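Local atomic coordinates of L-lysine 6-oxidase (Marinomonas mediterranea, PDB entry 3WEU), a protein that oxidises the side-chain amine of L-lysine with a cysteine tryptophylquinone cofactor, releasing ammonium and the hydrogen peroxide responsible for its antibacterial activity. Residues Q133-L139 with Y162-P168; D138-R142 with I153-P159. One frame throughout, in Å; residues are numbered along the deposited sequence.

Strand 137-145 supplies one side of both contacts, and D138 and L139 belong to each. Contact 1 sets the end of helix 129-134 and the start of that strand against the loop 162-168; contact 2 sets the residues that follow against the end of strand 150-154 and the turn after it. Their centres lie 9 Å apart and the two touch directly: Y162 CD2 is 3.5 Å from P141 CD, P165 CB is 3.8 Å from I158 CD1, and Y167 CZ is 3.8 Å from I155 CG2. Both belong to the N-terminal region of the enzyme, their centres about 26 and 27 Å from the centre of the chain, and neither includes C516 or W581, which form the quinone cofactor.

Contact 1. Residues Q133-L139 with Y162-P168; sequences QSLIIDL and YLHPSYP
Backbone hydrogen bonds join D138 to S166 in both directions: D138 N to S166 O at 2.9 Å and S166 N to D138 O at 2.8 Å. The first is nearly straight, 168° at the hydrogen. Together they define a single antiparallel bridge of the hydrogen-bonded kind, by which the loop between strands 150-154 and 174-175 attaches to the start of strand 137-145. Next to it, P165 CA approaches D138 O and I137 CA approaches S166 O as CA-H...O contacts.

Two side-chain hydroxyls add polar links. S166 OG, tucked in over its own backbone by a chi1 of 35°, donates to I136 O at 2.7 Å, coming from above that carbonyl plane. Y162 OH donates to D138 OD2 over a very short 2.5 Å; this oxygen lies at the ring edge near its plane, and the carboxylate is turned 67° from the Y162 ring. The other oxygen, OD1, accepts from H88 NE2 and from G140 N, and the H88 and Y162 rings meet at about a right angle.

Apolar contacts flank the bridge. L139 CD2 reaches Y167 CD2 at 3.6 Å, the side chains crossing roughly perpendicularly, while I137 CG1 meets P168 CD at 3.8 Å.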
loop_
_atom_site.group_PDB
_atom_site.type_symbol
_atom_site.label_atom_id
_atom_site.label_comp_id
_atom_site.label_asym_id
_atom_site.label_seq_id
_atom_site.Cartn_x
_atom_site.Cartn_y
_atom_site.Cartn_z
ATOM N N GLN A 133 -24.142 18.288 0.947
ATOM C CA GLN A 133 -25.424 17.710 0.660
ATOM C C GLN A 133 -25.312 16.680 -0.468
ATOM O O GLN A 133 -26.049 15.684 -0.466
ATOM C CB GLN A 133 -26.515 18.776 0.408
ATOM C CG GLN A 133 -27.912 18.206 0.120
ATOM C CD GLN A 133 -28.885 19.232 -0.444
ATOM O OE1 GLN A 133 -28.734 19.690 -1.579
ATOM N NE2 GLN A 133 -29.905 19.547 0.304
ATOM N N SER A 134 -24.353 16.816 -1.372
ATOM C CA SER A 134 -24.336 15.897 -2.492
ATOM C C SER A 134 -23.659 14.563 -2.081
ATOM O O SER A 134 -23.710 13.560 -2.773
ATOM C CB SER A 134 -23.703 16.554 -3.722
ATOM O OG SER A 134 -22.322 16.509 -3.528
ATOM N N LEU A 135 -23.068 14.564 -0.908
ATOM C CA LEU A 135 -22.488 13.344 -0.352
ATOM C C LEU A 135 -23.574 12.358 0.134
ATOM O O LEU A 135 -23.299 11.149 0.251
ATOM C CB LEU A 135 -21.532 13.697 0.818
ATOM C CG LEU A 135 -20.214 14.376 0.397
ATOM C CD1 LEU A 135 -19.498 14.866 1.669
ATOM C CD2 LEU A 135 -19.357 13.394 -0.403
ATOM N N ILE A 136 -24.768 12.890 0.403
ATOM C CA ILE A 136 -25.878 12.146 0.893
ATOM C C ILE A 136 -26.382 11.322 -0.275
ATOM O O ILE A 136 -26.393 11.784 -1.433
ATOM C CB ILE A 136 -27.033 13.064 1.333
ATOM C CG1 ILE A 136 -26.545 14.010 2.418
ATOM C CG2 ILE A 136 -28.276 12.310 1.819
ATOM C CD1 ILE A 136 -27.564 14.960 2.920
ATOM N N ILE A 137 -26.817 10.092 0.009
ATOM C CA ILE A 137 -27.547 9.338 -0.978
ATOM C C ILE A 137 -29.001 9.544 -0.678
ATOM O O ILE A 137 -29.525 9.053 0.346
ATOM C CB ILE A 137 -27.241 7.833 -0.998
ATOM C CG1 ILE A 137 -25.761 7.558 -1.163
ATOM C CG2 ILE A 137 -27.993 7.153 -2.164
ATOM C CD1 ILE A 137 -25.393 6.071 -1.231
ATOM N N ASP A 138 -29.675 10.285 -1.576
ATOM C CA ASP A 138 -31.025 10.688 -1.431
ATOM C C ASP A 138 -31.706 10.752 -2.824
ATOM O O ASP A 138 -31.375 11.608 -3.689
ATOM C CB ASP A 138 -31.063 12.055 -0.767
ATOM C CG ASP A 138 -32.465 12.611 -0.615
ATOM O OD1 ASP A 138 -33.472 11.885 -0.803
ATOM O OD2 ASP A 138 -32.589 13.807 -0.232
ATOM N N LEU A 139 -32.639 9.843 -3.039
ATOM C CA LEU A 139 -33.273 9.657 -4.336
ATOM C C LEU A 139 -34.685 10.103 -4.239
ATOM O O LEU A 139 -35.467 9.898 -5.150
ATOM C CB LEU A 139 -33.191 8.207 -4.743
ATOM C CG LEU A 139 -31.793 7.596 -4.791
ATOM C CD1 LEU A 139 -31.876 6.169 -5.323
ATOM C CD2 LEU A 139 -30.772 8.392 -5.612
ATOM N N TYR A 162 -38.699 16.359 -6.909
ATOM C CA TYR A 162 -37.613 16.205 -5.959
ATOM C C TYR A 162 -36.395 16.874 -6.547
ATOM O O TYR A 162 -35.651 16.324 -7.366
ATOM C CB TYR A 162 -37.349 14.707 -5.540
ATOM C CG TYR A 162 -36.651 14.697 -4.169
ATOM C CD1 TYR A 162 -35.292 14.513 -4.054
ATOM C CD2 TYR A 162 -37.350 14.911 -3.033
ATOM C CE1 TYR A 162 -34.645 14.571 -2.810
ATOM C CE2 TYR A 162 -36.736 14.983 -1.807
ATOM C CZ TYR A 162 -35.392 14.805 -1.679
ATOM O OH TYR A 162 -34.820 14.871 -0.431
ATOM N N LEU A 163 -36.154 18.086 -6.086
ATOM C CA LEU A 163 -35.252 18.951 -6.784
ATOM C C LEU A 163 -33.793 18.640 -6.502
ATOM O O LEU A 163 -32.919 18.991 -7.317
ATOM C CB LEU A 163 -35.568 20.412 -6.424
ATOM C CG LEU A 163 -36.952 20.890 -6.793
ATOM C CD1 LEU A 163 -37.133 22.403 -6.457
ATOM C CD2 LEU A 163 -37.181 20.597 -8.268
ATOM N N HIS A 164 -33.496 17.992 -5.378
ATOM C CA HIS A 164 -32.087 17.809 -5.018
ATOM C C HIS A 164 -31.705 16.375 -4.681
ATOM O O HIS A 164 -31.300 16.095 -3.559
ATOM C CB HIS A 164 -31.700 18.669 -3.843
ATOM C CG HIS A 164 -31.706 20.106 -4.162
ATOM N ND1 HIS A 164 -32.749 20.921 -3.804
ATOM C CD2 HIS A 164 -30.832 20.868 -4.853
ATOM C CE1 HIS A 164 -32.502 22.141 -4.241
ATOM N NE2 HIS A 164 -31.356 22.132 -4.893
ATOM N N PRO A 165 -31.772 15.512 -5.668
ATOM C CA PRO A 165 -31.335 14.161 -5.432
ATOM C C PRO A 165 -29.838 14.120 -5.405
ATOM O O PRO A 165 -29.197 15.003 -5.982
ATOM C CB PRO A 165 -31.879 13.395 -6.654
ATOM C CG PRO A 165 -31.972 14.457 -7.757
ATOM C CD PRO A 165 -32.395 15.699 -7.002
ATOM N N SER A 166 -29.244 13.091 -4.810
ATOM C CA SER A 166 -27.763 12.941 -4.855
ATOM C C SER A 166 -27.433 11.490 -4.700
ATOM O O SER A 166 -28.205 10.733 -4.076
ATOM C CB SER A 166 -27.082 13.745 -3.735
ATOM O OG SER A 166 -27.882 13.743 -2.551
ATOM N N TYR A 167 -26.286 11.106 -5.248
ATOM C CA TYR A 167 -25.804 9.753 -5.123
ATOM C C TYR A 167 -24.468 9.705 -5.768
ATOM O O TYR A 167 -24.148 10.613 -6.513
ATOM C CB TYR A 167 -26.746 8.747 -5.775
ATOM C CG TYR A 167 -27.033 8.963 -7.228
ATOM C CD1 TYR A 167 -26.241 8.376 -8.209
ATOM C CD2 TYR A 167 -28.127 9.748 -7.614
ATOM C CE1 TYR A 167 -26.531 8.560 -9.550
ATOM C CE2 TYR A 167 -28.395 9.963 -8.959
ATOM C CZ TYR A 167 -27.597 9.368 -9.889
ATOM O OH TYR A 167 -27.929 9.563 -11.227
ATOM N N PRO A 168 -23.701 8.649 -5.500
ATOM C CA PRO A 168 -22.409 8.533 -6.112
ATOM C C PRO A 168 -22.586 8.070 -7.560
ATOM O O PRO A 168 -22.983 6.950 -7.834
ATOM C CB PRO A 168 -21.703 7.465 -5.281
ATOM C CG PRO A 168 -22.772 6.674 -4.645
ATOM C CD PRO A 168 -23.918 7.636 -4.448
#

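Contact 2. Residues D138-R142 with I153-P159; sequences DLGPR and ISINNIP
R142 reaches N157 through a bend at chi2 (-61°), which swings the guanidinium between S154 and N157 on one hand and the carbonyls of L139 and P141 on the other, while a chi1 of 68° folds the N157 amide over its own main chain and presents OD1 to the arginine. R142 NH2 donates to N157 OD1 at 3.0 Å, from above the amide's carbonyl plane, and to S154 O at 2.8 Å; the bond from NE to OD1 is weak. Both oxygens lie near the guanidinium plane, which stands 71° from that of the amide.

The same cation binds its own segment. NH1 and NH2 converge end-on on L139 O, reaching it from the same face of its plane, with NH1 at 2.7 Å, and NH1 also donates to P141 O. These in-plane bonds fix the rotation of the guanidinium, while I153 CA lies over one face and N157 O and P159 CD over the opposite one.

S154 O and N157 OD1 belong to a type I beta turn, S154 to N157, that follows strand 150-154. N157 N closes it onto S154 O, S154 OG accepts from N156 N in an ST turn, and N157 OD1 also accepts from S154 N, on the opposite face from R142 NH2. N157 ND2 is bonded to E152 O. G140, next after L139 along strand 137-145, has a positive phi that suits glycine, and its N donates to D138 OD1 at 3.0 Å in an Asx turn.

Carbon packing flanks the arginine: L139 CD2 meets I155 CG2 at 3.9 Å, and R142 CG rests on I153 CG1 at 3.8 Å. The other leucine methyl, L139 CD1, abuts the backbone carbonyl oxygen I153 O at 3.3 Å.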
loop_
_atom_site.group_PDB
_atom_site.type_symbol
_atom_site.label_atom_id
_atom_site.label_comp_id
_atom_site.label_asym_id
_atom_site.label_seq_id
_atom_site.Cartn_x
_atom_site.Cartn_y
_atom_site.Cartn_z
ATOM N N ASP A 138 -29.675 10.285 -1.576
ATOM C CA ASP A 138 -31.025 10.688 -1.431
ATOM C C ASP A 138 -31.706 10.752 -2.824
ATOM O O ASP A 138 -31.375 11.608 -3.689
ATOM C CB ASP A 138 -31.063 12.055 -0.767
ATOM C CG ASP A 138 -32.465 12.611 -0.615
ATOM O OD1 ASP A 138 -33.472 11.885 -0.803
ATOM O OD2 ASP A 138 -32.589 13.807 -0.232
ATOM N N LEU A 139 -32.639 9.843 -3.039
ATOM C CA LEU A 139 -33.273 9.657 -4.336
ATOM C C LEU A 139 -34.685 10.103 -4.239
ATOM O O LEU A 139 -35.467 9.898 -5.150
ATOM C CB LEU A 139 -33.191 8.207 -4.743
ATOM C CG LEU A 139 -31.793 7.596 -4.791
ATOM C CD1 LEU A 139 -31.876 6.169 -5.323
ATOM C CD2 LEU A 139 -30.772 8.392 -5.612
ATOM N N GLY A 140 -35.008 10.774 -3.133
ATOM C CA GLY A 140 -36.369 11.229 -2.880
ATOM C C GLY A 140 -37.251 10.110 -2.374
ATOM O O GLY A 140 -36.790 8.955 -2.349
ATOM N N PRO A 141 -38.491 10.452 -2.005
ATOM C CA PRO A 141 -39.568 9.659 -1.560
ATOM C C PRO A 141 -40.104 8.890 -2.742
ATOM O O PRO A 141 -39.825 9.247 -3.909
ATOM C CB PRO A 141 -40.564 10.661 -0.997
ATOM C CG PRO A 141 -40.350 11.905 -1.783
ATOM C CD PRO A 141 -38.873 11.892 -2.021
ATOM N N ARG A 142 -40.602 7.703 -2.435
ATOM C CA ARG A 142 -41.397 6.954 -3.393
ATOM C C ARG A 142 -42.687 6.676 -2.688
ATOM O O ARG A 142 -42.716 6.610 -1.446
ATOM C CB ARG A 142 -40.742 5.619 -3.789
ATOM C CG ARG A 142 -39.446 5.647 -4.564
ATOM C CD ARG A 142 -39.544 6.344 -5.920
ATOM N NE ARG A 142 -38.258 6.504 -6.535
ATOM C CZ ARG A 142 -37.381 7.462 -6.245
ATOM N NH1 ARG A 142 -37.623 8.326 -5.297
ATOM N NH2 ARG A 142 -36.221 7.496 -6.850
ATOM N N ILE A 153 -36.782 2.226 -5.427
ATOM C CA ILE A 153 -36.213 3.526 -5.048
ATOM C C ILE A 153 -34.933 3.671 -5.854
ATOM O O ILE A 153 -33.810 3.496 -5.375
ATOM C CB ILE A 153 -35.955 3.609 -3.523
ATOM C CG1 ILE A 153 -37.184 3.237 -2.688
ATOM C CG2 ILE A 153 -35.528 4.992 -3.091
ATOM C CD1 ILE A 153 -36.790 2.917 -1.230
ATOM N N SER A 154 -35.086 4.081 -7.113
ATOM C CA SER A 154 -34.012 3.992 -8.083
ATOM C C SER A 154 -33.499 5.357 -8.528
ATOM O O SER A 154 -34.261 6.299 -8.535
ATOM C CB SER A 154 -34.555 3.299 -9.319
ATOM O OG SER A 154 -33.640 3.328 -10.374
ATOM N N ILE A 155 -32.274 5.375 -9.021
ATOM C CA ILE A 155 -31.706 6.595 -9.629
ATOM C C ILE A 155 -32.419 6.877 -10.904
ATOM O O ILE A 155 -32.355 7.985 -11.358
ATOM C CB ILE A 155 -30.217 6.514 -9.911
ATOM C CG1 ILE A 155 -29.890 5.479 -10.973
ATOM C CG2 ILE A 155 -29.492 6.323 -8.598
ATOM C CD1 ILE A 155 -28.434 5.527 -11.429
ATOM N N ASN A 156 -33.151 5.896 -11.429
ATOM C CA ASN A 156 -33.900 6.094 -12.698
ATOM C C ASN A 156 -35.378 6.492 -12.529
ATOM O O ASN A 156 -36.080 6.640 -13.498
ATOM C CB ASN A 156 -33.765 4.825 -13.535
ATOM C CG ASN A 156 -32.332 4.575 -13.938
ATOM O OD1 ASN A 156 -31.626 5.501 -14.281
ATOM N ND2 ASN A 156 -31.878 3.343 -13.873
ATOM N N ASN A 157 -35.891 6.713 -11.325
ATOM C CA ASN A 157 -37.316 7.140 -11.193
ATOM C C ASN A 157 -37.475 8.172 -10.090
ATOM O O ASN A 157 -38.399 8.208 -9.311
ATOM C CB ASN A 157 -38.192 5.899 -11.053
ATOM C CG ASN A 157 -37.956 5.168 -9.738
ATOM O OD1 ASN A 157 -36.995 5.473 -8.989
ATOM N ND2 ASN A 157 -38.911 4.307 -9.390
ATOM N N ILE A 158 -36.488 9.049 -10.021
ATOM C CA ILE A 158 -36.513 10.095 -9.039
ATOM C C ILE A 158 -37.631 10.996 -9.506
ATOM O O ILE A 158 -37.593 11.425 -10.629
ATOM C CB ILE A 158 -35.189 10.904 -9.072
ATOM C CG1 ILE A 158 -34.035 10.052 -8.574
ATOM C CG2 ILE A 158 -35.354 12.213 -8.278
ATOM C CD1 ILE A 158 -32.678 10.551 -9.008
ATOM N N PRO A 159 -38.606 11.303 -8.659
ATOM C CA PRO A 159 -39.657 12.213 -9.110
ATOM C C PRO A 159 -39.160 13.614 -9.529
ATOM O O PRO A 159 -38.204 14.130 -8.962
ATOM C CB PRO A 159 -40.601 12.325 -7.925
ATOM C CG PRO A 159 -40.057 11.408 -6.878
ATOM C CD PRO A 159 -38.725 10.913 -7.252
#